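Local coordinates for protein glycosyl transferase (Staphylococcus aureus, PDB 5U02) that belongs to the glycosyltransferases of the TarS family and comprises a helical linker domain followed by two beta-rich domains of the E-set clan, in a three-chain assembly, at residues Phe33-Phe38 / Ala75-Lys80; Lys178-Tyr183 / Leu207-Ile212; Thr257-Lys262 / Asn266-Phe271. All blocks are in the same frame, centred on the assembly; numbering follows the deposited sequence.

Interaction 1: Phe33-Phe38 / Ala75-Lys80; sequences FLNRHF and ALVMSK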
loop_
_atom_site.group_PDB
_atom_site.type_symbol
_atom_site.label_atom_id
_atom_site.label_comp_id
_atom_site.label_asym_id
_atom_site.label_seq_id
_atom_site.Cartn_x
_atom_site.Cartn_y
_atom_site.Cartn_z
ATOM N N PHE A 33 -37.116 -6.303 -22.107
ATOM C CA PHE A 33 -37.537 -7.695 -22.051
ATOM C C PHE A 33 -36.344 -8.637 -21.902
ATOM O O PHE A 33 -36.394 -9.571 -21.094
ATOM C CB PHE A 33 -38.373 -8.027 -23.291
ATOM C CG PHE A 33 -38.504 -9.496 -23.567
ATOM C CD1 PHE A 33 -38.968 -10.363 -22.593
ATOM C CD2 PHE A 33 -38.177 -10.008 -24.815
ATOM C CE1 PHE A 33 -39.083 -11.710 -22.853
ATOM C CE2 PHE A 33 -38.294 -11.357 -25.083
ATOM C CZ PHE A 33 -38.749 -12.209 -24.103
ATOM N N LEU A 34 -35.255 -8.416 -22.650
ATOM C CA LEU A 34 -34.128 -9.338 -22.548
ATOM C C LEU A 34 -33.056 -8.905 -21.565
ATOM O O LEU A 34 -32.134 -9.685 -21.302
ATOM C CB LEU A 34 -33.452 -9.597 -23.899
ATOM C CG LEU A 34 -34.359 -10.084 -25.024
ATOM C CD1 LEU A 34 -34.988 -8.945 -25.810
ATOM C CD2 LEU A 34 -33.664 -11.085 -25.934
ATOM N N ASN A 35 -33.121 -7.698 -21.022
ATOM C CA ASN A 35 -32.298 -7.432 -19.856
ATOM C C ASN A 35 -32.754 -8.330 -18.715
ATOM O O ASN A 35 -31.943 -8.959 -18.027
ATOM C CB ASN A 35 -32.373 -5.949 -19.488
ATOM C CG ASN A 35 -31.736 -5.051 -20.540
ATOM O OD1 ASN A 35 -30.875 -5.484 -21.311
ATOM N ND2 ASN A 35 -32.161 -3.794 -20.577
ATOM N N ARG A 36 -34.070 -8.462 -18.559
ATOM C CA ARG A 36 -34.608 -9.207 -17.429
ATOM C C ARG A 36 -34.467 -10.709 -17.625
ATOM O O ARG A 36 -34.049 -11.421 -16.703
ATOM C CB ARG A 36 -36.077 -8.851 -17.216
ATOM C CG ARG A 36 -36.390 -7.811 -16.137
ATOM C CD ARG A 36 -37.710 -8.211 -15.515
ATOM N NE ARG A 36 -38.795 -8.208 -16.473
ATOM C CZ ARG A 36 -39.512 -9.278 -16.779
ATOM N NH1 ARG A 36 -39.204 -10.440 -16.222
ATOM N NH2 ARG A 36 -40.518 -9.175 -17.660
ATOM N N HIS A 37 -34.852 -11.199 -18.808
ATOM C CA HIS A 37 -34.851 -12.630 -19.094
ATOM C C HIS A 37 -33.450 -13.232 -18.961
ATOM O O HIS A 37 -33.286 -14.328 -18.416
ATOM C CB HIS A 37 -35.437 -12.847 -20.492
ATOM C CG HIS A 37 -35.093 -14.168 -21.113
ATOM N ND1 HIS A 37 -35.822 -15.320 -20.903
ATOM C CD2 HIS A 37 -34.097 -14.507 -21.962
ATOM C CE1 HIS A 37 -35.288 -16.312 -21.597
ATOM N NE2 HIS A 37 -34.237 -15.844 -22.245
ATOM N N PHE A 38 -32.425 -12.540 -19.482
ATOM C CA PHE A 38 -31.048 -12.996 -19.299
ATOM C C PHE A 38 -30.585 -12.827 -17.856
ATOM O O PHE A 38 -29.636 -13.498 -17.440
ATOM C CB PHE A 38 -30.066 -12.256 -20.246
ATOM C CG PHE A 38 -29.958 -12.843 -21.672
ATOM C CD1 PHE A 38 -30.822 -12.452 -22.681
ATOM C CD2 PHE A 38 -28.954 -13.740 -22.006
ATOM C CE1 PHE A 38 -30.735 -12.966 -23.960
ATOM C CE2 PHE A 38 -28.862 -14.257 -23.291
ATOM C CZ PHE A 38 -29.756 -13.863 -24.266
ATOM N N ALA A 75 -27.843 -2.521 -29.084
ATOM C CA ALA A 75 -27.226 -1.280 -28.633
ATOM C C ALA A 75 -27.893 -0.702 -27.390
ATOM O O ALA A 75 -27.224 -0.030 -26.595
ATOM C CB ALA A 75 -27.247 -0.241 -29.759
ATOM N N LEU A 76 -29.191 -0.949 -27.203
ATOM C CA LEU A 76 -29.904 -0.473 -26.026
ATOM C C LEU A 76 -29.943 -1.485 -24.886
ATOM O O LEU A 76 -30.331 -1.120 -23.770
ATOM C CB LEU A 76 -31.340 -0.083 -26.391
ATOM C CG LEU A 76 -31.534 0.867 -27.571
ATOM C CD1 LEU A 76 -32.215 0.172 -28.737
ATOM C CD2 LEU A 76 -32.308 2.107 -27.149
ATOM N N VAL A 77 -29.559 -2.738 -25.132
ATOM C CA VAL A 77 -29.542 -3.734 -24.066
ATOM C C VAL A 77 -28.288 -3.553 -23.215
ATOM O O VAL A 77 -27.332 -2.879 -23.605
ATOM C CB VAL A 77 -29.637 -5.163 -24.636
ATOM C CG1 VAL A 77 -30.891 -5.314 -25.485
ATOM C CG2 VAL A 77 -28.395 -5.509 -25.440
ATOM N N MET A 78 -28.309 -4.154 -22.025
ATOM C CA MET A 78 -27.163 -4.097 -21.120
ATOM C C MET A 78 -25.896 -4.565 -21.825
ATOM O O MET A 78 -25.893 -5.595 -22.505
ATOM C CB MET A 78 -27.433 -4.955 -19.882
ATOM C CG MET A 78 -28.579 -4.450 -19.025
ATOM S SD MET A 78 -29.038 -5.624 -17.738
ATOM C CE MET A 78 -27.425 -6.139 -17.154
ATOM N N SER A 79 -24.813 -3.801 -21.644
ATOM C CA SER A 79 -23.640 -3.937 -22.505
ATOM C C SER A 79 -23.047 -5.342 -22.452
ATOM O O SER A 79 -22.564 -5.854 -23.470
ATOM C CB SER A 79 -22.585 -2.898 -22.119
ATOM O OG SER A 79 -22.277 -2.963 -20.737
ATOM N N LYS A 80 -23.074 -5.984 -21.285
ATOM C CA LYS A 80 -22.415 -7.277 -21.150
ATOM C C LYS A 80 -23.156 -8.403 -21.861
ATOM O O LYS A 80 -22.633 -9.521 -21.918
ATOM C CB LYS A 80 -22.222 -7.612 -19.667
ATOM C CG LYS A 80 -23.358 -8.374 -19.007
ATOM C CD LYS A 80 -23.286 -8.237 -17.488
ATOM C CE LYS A 80 -23.640 -9.539 -16.783
ATOM N NZ LYS A 80 -22.485 -10.486 -16.793
#
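Asn35 lays its carboxamide against the side chain of Met78 and the backbone around Val77. The amide carbon CG of Asn35 stands 3.6 Å from Met78 CG, and Asn35 CB is 3.8 Å from Met78 SD, so the middle of the methionine, CG and SD, lies against CB and the amide carbon of Asn35; the two side chains cross obliquely. The polar link is a single hydrogen bond from Met78 N to Asn35 OD1, 3.0 Å long. It is nearly straight at the hydrogen (173°), but the donor sits 35° out of the carbonyl plane. With its CG anti to the carbonyl carbon (chi1 -67°), Asn35 leans off the helix so that OD1 comes to the loop, where the bond ties down a backbone N-H of a segment without regular structure. Val77 closes in beside the same oxygen, its CB 3.6 Å from Asn35 OD1, a van der Waals approach. The union is small, 172 Å² over both sides. Within the linker domain, helix 23-40 is thereby joined to the loop leading into helix 82-89; Val77 and Phe38 both touch Leu85 of that helix, Leu34 packs on Phe65 and Ile66 of helix 56-68, and His37 meets helix 2-17.

Interaction 2: Lys178-Tyr183 / Leu207-Ile212; sequences KKHTMY and LPKEKI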
loop_
_atom_site.group_PDB
_atom_site.type_symbol
_atom_site.label_atom_id
_atom_site.label_comp_id
_atom_site.label_asym_id
_atom_site.label_seq_id
_atom_site.Cartn_x
_atom_site.Cartn_y
_atom_site.Cartn_z
ATOM N N LYS A 178 -22.595 7.737 8.450
ATOM C CA LYS A 178 -21.767 8.094 7.301
ATOM C C LYS A 178 -20.785 9.231 7.583
ATOM O O LYS A 178 -20.108 9.695 6.659
ATOM C CB LYS A 178 -22.625 8.457 6.078
ATOM C CG LYS A 178 -23.825 7.554 5.853
ATOM C CD LYS A 178 -23.420 6.264 5.170
ATOM C CE LYS A 178 -24.405 5.146 5.474
ATOM N NZ LYS A 178 -23.912 3.840 4.964
ATOM N N LYS A 179 -20.667 9.691 8.834
ATOM C CA LYS A 179 -19.857 10.878 9.096
ATOM C C LYS A 179 -18.366 10.564 9.135
ATOM O O LYS A 179 -17.548 11.375 8.683
ATOM C CB LYS A 179 -20.292 11.548 10.402
ATOM C CG LYS A 179 -21.698 12.139 10.358
ATOM C CD LYS A 179 -21.756 13.493 11.046
ATOM C CE LYS A 179 -23.120 14.154 10.869
ATOM N NZ LYS A 179 -24.138 13.563 11.781
ATOM N N HIS A 180 -17.986 9.412 9.667
ATOM C CA HIS A 180 -16.580 9.099 9.850
ATOM C C HIS A 180 -16.227 7.788 9.162
ATOM O O HIS A 180 -17.080 6.925 8.925
ATOM C CB HIS A 180 -16.215 9.052 11.333
ATOM C CG HIS A 180 -16.527 10.321 12.065
ATOM N ND1 HIS A 180 -17.710 10.517 12.747
ATOM C CD2 HIS A 180 -15.816 11.468 12.203
ATOM C CE1 HIS A 180 -17.709 11.727 13.279
ATOM N NE2 HIS A 180 -16.573 12.325 12.963
ATOM N N THR A 181 -14.939 7.652 8.858
ATOM C CA THR A 181 -14.484 6.638 7.927
ATOM C C THR A 181 -13.097 6.170 8.348
ATOM O O THR A 181 -12.316 6.938 8.914
ATOM C CB THR A 181 -14.509 7.216 6.502
ATOM O OG1 THR A 181 -15.085 6.271 5.591
ATOM C CG2 THR A 181 -13.122 7.626 6.038
ATOM N N MET A 182 -12.816 4.893 8.112
ATOM C CA MET A 182 -11.480 4.345 8.298
ATOM C C MET A 182 -11.170 3.449 7.114
ATOM O O MET A 182 -12.035 2.693 6.665
ATOM C CB MET A 182 -11.344 3.546 9.606
ATOM C CG MET A 182 -11.394 4.384 10.882
ATOM S SD MET A 182 -10.921 3.427 12.342
ATOM C CE MET A 182 -12.465 3.384 13.243
ATOM N N TYR A 183 -9.946 3.545 6.604
ATOM C CA TYR A 183 -9.487 2.727 5.489
ATOM C C TYR A 183 -8.245 1.962 5.914
ATOM O O TYR A 183 -7.281 2.563 6.401
ATOM C CB TYR A 183 -9.191 3.581 4.255
ATOM C CG TYR A 183 -10.420 4.206 3.635
ATOM C CD1 TYR A 183 -11.235 3.481 2.770
ATOM C CD2 TYR A 183 -10.769 5.520 3.916
ATOM C CE1 TYR A 183 -12.361 4.052 2.201
ATOM C CE2 TYR A 183 -11.888 6.099 3.352
ATOM C CZ TYR A 183 -12.684 5.363 2.500
ATOM O OH TYR A 183 -13.800 5.948 1.945
ATOM N N LEU A 207 -11.766 5.102 16.744
ATOM C CA LEU A 207 -12.988 4.398 17.128
ATOM C C LEU A 207 -13.937 5.180 18.034
ATOM O O LEU A 207 -15.159 5.047 17.845
ATOM C CB LEU A 207 -12.618 3.070 17.804
ATOM C CG LEU A 207 -12.254 1.884 16.917
ATOM C CD1 LEU A 207 -11.627 0.789 17.764
ATOM C CD2 LEU A 207 -13.484 1.373 16.205
ATOM N N PRO A 208 -13.486 5.952 19.032
ATOM C CA PRO A 208 -14.446 6.588 19.954
ATOM C C PRO A 208 -15.418 7.546 19.296
ATOM O O PRO A 208 -16.400 7.933 19.943
ATOM C CB PRO A 208 -13.548 7.344 20.944
ATOM C CG PRO A 208 -12.245 6.720 20.831
ATOM C CD PRO A 208 -12.096 6.218 19.443
ATOM N N LYS A 209 -15.177 7.952 18.050
ATOM C CA LYS A 209 -16.021 8.966 17.428
ATOM C C LYS A 209 -17.448 8.480 17.239
ATOM O O LYS A 209 -18.385 9.286 17.281
ATOM C CB LYS A 209 -15.430 9.382 16.084
ATOM C CG LYS A 209 -14.027 9.936 16.179
ATOM C CD LYS A 209 -13.391 10.009 14.802
ATOM C CE LYS A 209 -12.054 10.728 14.850
ATOM N NZ LYS A 209 -11.476 10.877 13.493
ATOM N N GLU A 210 -17.638 7.184 17.008
ATOM C CA GLU A 210 -18.965 6.630 16.783
ATOM C C GLU A 210 -19.033 5.230 17.372
ATOM O O GLU A 210 -18.014 4.577 17.603
ATOM C CB GLU A 210 -19.328 6.591 15.289
ATOM C CG GLU A 210 -19.160 7.914 14.547
ATOM C CD GLU A 210 -20.305 8.874 14.794
ATOM O OE1 GLU A 210 -21.429 8.404 15.081
ATOM O OE2 GLU A 210 -20.076 10.099 14.699
ATOM N N LYS A 211 -20.259 4.769 17.609
ATOM C CA LYS A 211 -20.442 3.455 18.214
ATOM C C LYS A 211 -20.519 2.356 17.163
ATOM O O LYS A 211 -19.993 1.260 17.377
ATOM C CB LYS A 211 -21.701 3.441 19.084
ATOM C CG LYS A 211 -21.693 4.457 20.219
ATOM C CD LYS A 211 -22.086 3.825 21.547
ATOM C CE LYS A 211 -23.594 3.683 21.646
ATOM N NZ LYS A 211 -24.066 3.443 23.044
ATOM N N ILE A 212 -21.163 2.627 16.030
ATOM C CA ILE A 212 -21.422 1.621 15.006
ATOM C C ILE A 212 -20.509 1.877 13.815
ATOM O O ILE A 212 -20.538 2.961 13.219
ATOM C CB ILE A 212 -22.898 1.628 14.574
ATOM C CG1 ILE A 212 -23.807 1.357 15.775
ATOM C CG2 ILE A 212 -23.127 0.593 13.489
ATOM C CD1 ILE A 212 -25.293 1.562 15.474
#
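His180 takes a CH-pi contact from Lys209: Lys209 CB lies 4.2 Å from the centroid of the imidazole, only 7° off the ring normal, and so sits over one face. The lysine continues across that ring in an extended chain, its CD passing 3.8 Å from His180 CD2, and the two side chains run at about a right angle. Among polar approaches, Glu210 comes to the edge of the same ring. Its OE2 is 3.1 Å from His180 ND1, close to the ring plane, and the carboxylate is turned 26° from the imidazole. A bend at chi2 (-79°) folds the glutamate back to the histidine, and the same OE2 accepts a hydrogen bond from Asn177 ND2, which helps to hold the carboxylate in place. Apolar packing completes the contact two residues further along the chain, at Met182. Its terminal methyl CE rests 3.7 Å from Leu207 CD2 and 4.0 Å from Leu207 CG, the two side chains again meeting roughly at right angles. Trp213 of strand 212-221 touches both His180 and Met182, while Asn191 and Ala190 of the second subunit pack on these two residues. The start of strand 181-190 is thus joined to a 3-10 turn and loop entering strand 212-221, a loop-to-strand packing at a subunit interface within a domain assigned to the E-set clan of beta-sandwich folds.

Interaction 3: Thr257-Lys262 / Asn266-Phe271; sequences TPYFTK and NISLYF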
loop_
_atom_site.group_PDB
_atom_site.type_symbol
_atom_site.label_atom_id
_atom_site.label_comp_id
_atom_site.label_asym_id
_atom_site.label_seq_id
_atom_site.Cartn_x
_atom_site.Cartn_y
_atom_site.Cartn_z
ATOM N N THR A 257 -17.012 -5.158 19.666
ATOM C CA THR A 257 -17.856 -6.342 19.501
ATOM C C THR A 257 -18.266 -6.489 18.047
ATOM O O THR A 257 -19.090 -5.692 17.558
ATOM C CB THR A 257 -19.099 -6.244 20.390
ATOM O OG1 THR A 257 -18.707 -6.039 21.754
ATOM C CG2 THR A 257 -19.937 -7.517 20.296
ATOM N N PRO A 258 -17.724 -7.457 17.310
ATOM C CA PRO A 258 -18.281 -7.765 15.990
ATOM C C PRO A 258 -19.675 -8.347 16.126
ATOM O O PRO A 258 -19.986 -9.055 17.088
ATOM C CB PRO A 258 -17.303 -8.799 15.414
ATOM C CG PRO A 258 -16.043 -8.629 16.215
ATOM C CD PRO A 258 -16.499 -8.224 17.587
ATOM N N TYR A 259 -20.522 -8.040 15.149
ATOM C CA TYR A 259 -21.871 -8.587 15.123
ATOM C C TYR A 259 -22.418 -8.429 13.716
ATOM O O TYR A 259 -21.814 -7.775 12.862
ATOM C CB TYR A 259 -22.782 -7.900 16.148
ATOM C CG TYR A 259 -23.065 -6.457 15.803
ATOM C CD1 TYR A 259 -22.100 -5.480 16.001
ATOM C CD2 TYR A 259 -24.289 -6.067 15.277
ATOM C CE1 TYR A 259 -22.339 -4.148 15.677
ATOM C CE2 TYR A 259 -24.540 -4.739 14.954
ATOM C CZ TYR A 259 -23.566 -3.783 15.157
ATOM O OH TYR A 259 -23.836 -2.468 14.829
ATOM N N PHE A 260 -23.582 -9.030 13.492
ATOM C CA PHE A 260 -24.215 -9.077 12.185
ATOM C C PHE A 260 -25.560 -8.374 12.253
ATOM O O PHE A 260 -26.326 -8.578 13.200
ATOM C CB PHE A 260 -24.368 -10.526 11.717
ATOM C CG PHE A 260 -23.056 -11.245 11.583
ATOM C CD1 PHE A 260 -22.287 -11.103 10.439
ATOM C CD2 PHE A 260 -22.572 -12.029 12.616
ATOM C CE1 PHE A 260 -21.066 -11.749 10.322
ATOM C CE2 PHE A 260 -21.359 -12.682 12.501
ATOM C CZ PHE A 260 -20.604 -12.544 11.351
ATOM N N THR A 261 -25.836 -7.546 11.252
ATOM C CA THR A 261 -26.998 -6.679 11.293
ATOM C C THR A 261 -28.277 -7.473 11.057
ATOM O O THR A 261 -28.282 -8.541 10.440
ATOM C CB THR A 261 -26.877 -5.562 10.256
ATOM O OG1 THR A 261 -26.718 -6.132 8.949
ATOM C CG2 THR A 261 -25.687 -4.672 10.578
ATOM N N LYS A 262 -29.378 -6.916 11.555
ATOM C CA LYS A 262 -30.658 -7.608 11.522
ATOM C C LYS A 262 -31.254 -7.628 10.120
ATOM O O LYS A 262 -31.807 -8.649 9.694
ATOM C CB LYS A 262 -31.627 -6.942 12.495
ATOM C CG LYS A 262 -32.794 -7.814 12.873
ATOM C CD LYS A 262 -32.278 -9.107 13.469
ATOM C CE LYS A 262 -33.404 -10.040 13.837
ATOM N NZ LYS A 262 -32.891 -11.422 14.032
ATOM N N ASN A 266 -25.172 -8.313 7.513
ATOM C CA ASN A 266 -23.819 -7.850 7.251
ATOM C C ASN A 266 -23.089 -7.592 8.565
ATOM O O ASN A 266 -23.704 -7.387 9.610
ATOM C CB ASN A 266 -23.832 -6.581 6.397
ATOM C CG ASN A 266 -24.323 -6.836 4.988
ATOM O OD1 ASN A 266 -25.387 -6.361 4.597
ATOM N ND2 ASN A 266 -23.561 -7.598 4.224
ATOM N N ILE A 267 -21.764 -7.583 8.498
ATOM C CA ILE A 267 -20.953 -7.529 9.709
ATOM C C ILE A 267 -20.598 -6.084 10.025
ATOM O O ILE A 267 -20.290 -5.285 9.131
ATOM C CB ILE A 267 -19.696 -8.410 9.567
ATOM C CG1 ILE A 267 -18.951 -8.492 10.899
ATOM C CG2 ILE A 267 -18.781 -7.898 8.456
ATOM C CD1 ILE A 267 -17.885 -9.558 10.925
ATOM N N SER A 268 -20.661 -5.741 11.310
ATOM C CA SER A 268 -20.325 -4.409 11.787
ATOM C C SER A 268 -19.543 -4.535 13.088
ATOM O O SER A 268 -19.425 -5.619 13.664
ATOM C CB SER A 268 -21.583 -3.554 11.981
ATOM O OG SER A 268 -22.275 -3.380 10.756
ATOM N N LEU A 269 -18.995 -3.413 13.550
ATOM C CA LEU A 269 -18.225 -3.360 14.787
ATOM C C LEU A 269 -18.885 -2.385 15.752
ATOM O O LEU A 269 -19.103 -1.218 15.410
ATOM C CB LEU A 269 -16.777 -2.941 14.522
ATOM C CG LEU A 269 -16.065 -3.712 13.406
ATOM C CD1 LEU A 269 -14.625 -3.254 13.250
ATOM C CD2 LEU A 269 -16.126 -5.207 13.666
ATOM N N TYR A 270 -19.190 -2.864 16.956
ATOM C CA TYR A 270 -19.803 -2.051 18.001
ATOM C C TYR A 270 -18.740 -1.692 19.032
ATOM O O TYR A 270 -18.089 -2.582 19.593
ATOM C CB TYR A 270 -20.967 -2.801 18.651
ATOM C CG TYR A 270 -21.842 -1.964 19.555
ATOM C CD1 TYR A 270 -22.785 -1.091 19.029
ATOM C CD2 TYR A 270 -21.748 -2.069 20.938
ATOM C CE1 TYR A 270 -23.600 -0.330 19.858
ATOM C CE2 TYR A 270 -22.556 -1.311 21.774
ATOM C CZ TYR A 270 -23.475 -0.449 21.228
ATOM O OH TYR A 270 -24.276 0.297 22.057
ATOM N N PHE A 271 -18.576 -0.393 19.279
ATOM C CA PHE A 271 -17.575 0.140 20.199
ATOM C C PHE A 271 -18.283 0.936 21.288
ATOM O O PHE A 271 -18.971 1.921 20.993
ATOM C CB PHE A 271 -16.570 1.019 19.449
ATOM C CG PHE A 271 -15.445 1.529 20.304
ATOM C CD1 PHE A 271 -14.384 0.704 20.636
ATOM C CD2 PHE A 271 -15.442 2.838 20.767
ATOM C CE1 PHE A 271 -13.343 1.169 21.423
ATOM C CE2 PHE A 271 -14.400 3.315 21.553
ATOM C CZ PHE A 271 -13.347 2.481 21.881
#
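The Tyr259 ring turns an edge to the backbone, with Thr257 O and Tyr270 N lying in its plane and Leu269 C close to it. Tyr270 CB comes obliquely, 3.5 Å from Tyr259 CE1, and Ser268 CB is 3.8 Å from Tyr259 CZ. A chi1 of 68° places CG of Tyr259 between its backbone N and carbonyl carbon, which swings the ring over the partner strand. The Phe260 ring also meets its neighbour obliquely: Phe260 CE1 is 3.7 Å from Ile267 CB, while outside the two segments Arg234 makes a cation-pi contact with this ring and Tyr237 an edge-to-face one. Strands 252-260 and 267-274 form an antiparallel beta hairpin within the large sheet of the E-set domain, their short segments running at 144° to each other. Thr257 with Tyr270 and Tyr259 with Ser268 are hydrogen-bonded pairs; Pro258 with Leu269 and Phe260 with Ile267 are non-hydrogen-bonded and share the other face, where Pro258 and Ile267 reach strand 138-146. The bond from Ser268 N, 2.8 Å long, approaches Tyr259 O nearly in line with its C=O bond, with a C=O...donor angle of 166°. Thr257 N gives a bond of the same length to Tyr270 O. Beyond the strand end, Thr261 N donates to Asn266 O at 2.7 Å, and Asn266 N answers by donating to Thr261 OG1 at 3.0 Å, so backbone and hydroxyl of one threonine grip one residue. Ser268 OG, 3.7 Å from Thr261 CG2, is hydrogen-bonded to Asp214 of strand 212-221.

Overall arrangement
The three contacts follow one another along the chain, each closing before the next opens. Interaction 1 belongs to the N-terminal helical linker domain, with its centre 39 Å from that of interaction 2 and 37 Å from that of interaction 3; its nearest atoms are about 25 Å and 21 Å from theirs. Interactions 2 and 3 both lie in the first C-terminal domain, 13 Å apart between centres, and reach the same antiparallel sheet. They touch where Lys211 O and Phe271 N probably share a hydrogen bond and Pro208 packs on Phe271, so the loop before strand 212-221 meets strand 267-274 directly. Interaction 1 thus belongs to the helical part of the chain, while interactions 2 and 3 are neighbouring parts of one beta domain.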